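PDB 3FOT: 15-O-acetyltransferase from Fusarium sporotrichioides, which transfers an acetyl group to the 15-hydroxyl of trichothecene intermediates during the biosynthesis of mycotoxins such as T-2 toxin. Local coordinates for residues 488-492 against 506-510. Where two conformers were deposited one is given. Residue numbers count along the deposited sequence, not the author numbering.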
# COMPACT_ATOMS: atom_id res chain seq x y z
N THR A 488 -3.34 13.58 -2.64
CA THR A 488 -4.52 13.11 -1.96
C THR A 488 -4.15 12.60 -0.57
O THR A 488 -3.20 11.83 -0.44
CB THR A 488 -5.13 11.95 -2.75
OG1 THR A 488 -5.63 12.47 -4.00
CG2 THR A 488 -6.27 11.33 -1.96
N LEU A 489 -4.88 13.04 0.45
CA LEU A 489 -4.76 12.46 1.78
C LEU A 489 -5.96 11.59 2.01
O LEU A 489 -7.10 12.01 1.78
CB LEU A 489 -4.66 13.52 2.89
CG LEU A 489 -3.33 14.25 3.06
CD1 LEU A 489 -3.29 15.36 2.06
CD2 LEU A 489 -3.23 14.83 4.49
N ASN A 490 -5.70 10.37 2.47
CA ASN A 490 -6.74 9.40 2.82
C ASN A 490 -6.54 9.00 4.29
O ASN A 490 -5.41 8.74 4.69
CB ASN A 490 -6.57 8.18 1.92
CG ASN A 490 -7.81 7.28 1.85
OD1 ASN A 490 -8.71 7.35 2.69
ND2 ASN A 490 -7.84 6.43 0.83
N ILE A 491 -7.61 8.96 5.06
CA ILE A 491 -7.52 8.39 6.38
C ILE A 491 -8.39 7.15 6.39
O ILE A 491 -9.60 7.21 6.12
CB ILE A 491 -7.97 9.33 7.51
CG1 ILE A 491 -7.19 10.65 7.47
CG2 ILE A 491 -7.78 8.63 8.88
CD1 ILE A 491 -7.49 11.60 8.67
N ILE A 492 -7.77 6.02 6.69
CA ILE A 492 -8.52 4.79 6.84
C ILE A 492 -8.65 4.52 8.33
O ILE A 492 -7.71 4.76 9.11
CB ILE A 492 -7.85 3.60 6.13
CG1 ILE A 492 -7.57 3.93 4.67
CG2 ILE A 492 -8.74 2.39 6.17
CD1 ILE A 492 -6.15 4.18 4.41
N TYR A 506 -10.70 15.85 11.83
CA TYR A 506 -9.25 15.69 11.96
C TYR A 506 -8.56 15.85 10.60
O TYR A 506 -7.58 16.58 10.49
CB TYR A 506 -8.92 14.33 12.60
CG TYR A 506 -7.45 14.16 12.93
CD1 TYR A 506 -6.85 14.93 13.93
CD2 TYR A 506 -6.66 13.22 12.26
CE1 TYR A 506 -5.50 14.79 14.25
CE2 TYR A 506 -5.30 13.07 12.57
CZ TYR A 506 -4.73 13.87 13.56
OH TYR A 506 -3.40 13.76 13.88
N LEU A 507 -9.07 15.20 9.56
CA LEU A 507 -8.47 15.34 8.21
C LEU A 507 -8.43 16.80 7.76
O LEU A 507 -7.41 17.30 7.24
CB LEU A 507 -9.26 14.50 7.19
CG LEU A 507 -8.70 14.52 5.75
CD1 LEU A 507 -7.18 14.20 5.67
CD2 LEU A 507 -9.53 13.55 4.89
N GLN A 508 -9.53 17.51 7.98
CA GLN A 508 -9.61 18.92 7.58
C GLN A 508 -8.60 19.78 8.34
O GLN A 508 -8.03 20.75 7.79
CB GLN A 508 -11.04 19.46 7.77
CG GLN A 508 -12.05 18.90 6.73
CD GLN A 508 -11.50 18.99 5.29
OE1 GLN A 508 -11.23 17.97 4.64
NE2 GLN A 508 -11.29 20.22 4.81
N SER A 509 -8.38 19.44 9.60
CA SER A 509 -7.39 20.14 10.43
C SER A 509 -5.98 19.96 9.85
O SER A 509 -5.19 20.92 9.76
CB SER A 509 -7.44 19.62 11.88
OG SER A 509 -6.49 20.33 12.69
N ILE A 510 -5.65 18.72 9.49
CA ILE A 510 -4.36 18.42 8.89
C ILE A 510 -4.21 19.22 7.62
O ILE A 510 -3.19 19.87 7.42
CB ILE A 510 -4.25 16.92 8.52
CG1 ILE A 510 -4.27 16.05 9.78
CG2 ILE A 510 -3.00 16.67 7.68
CD1 ILE A 510 -4.66 14.59 9.46
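This is a buried, wholly apolar helix-on-sheet contact in a BAHD-type acyltransferase fold. It joins strand 486-494, an inner strand of a four-stranded mixed sheet, to helix 500-516, the last helix of the chain. The segment axes come within 9.8 Å and run roughly antiparallel, at 150°. The strand therefore leads out and the helix returns across one face of the sheet. Leu489 and Ile491, two residues apart, both point toward the helix. Asn490 between them points away. Ile491 CD1 touches three helix residues: it lies 3.7 Å from Leu507 CB, 4.2 Å from Ile510 CD1 and 4.0 Å from Tyr506 CD2, at the ring edge. Leu489 CB meets Leu507 CD1 at 3.8 Å, and Leu489 CD2 meets Ile510 CG2 at 3.7 Å. No hydrogen bond crosses the interface. The strand's backbone pairs with strands 277-283 and 477-483 on its two sides. Helix 306-321 packs alongside, touching Leu489 through Thr310 and Tyr506 through Ala317 and Leu318.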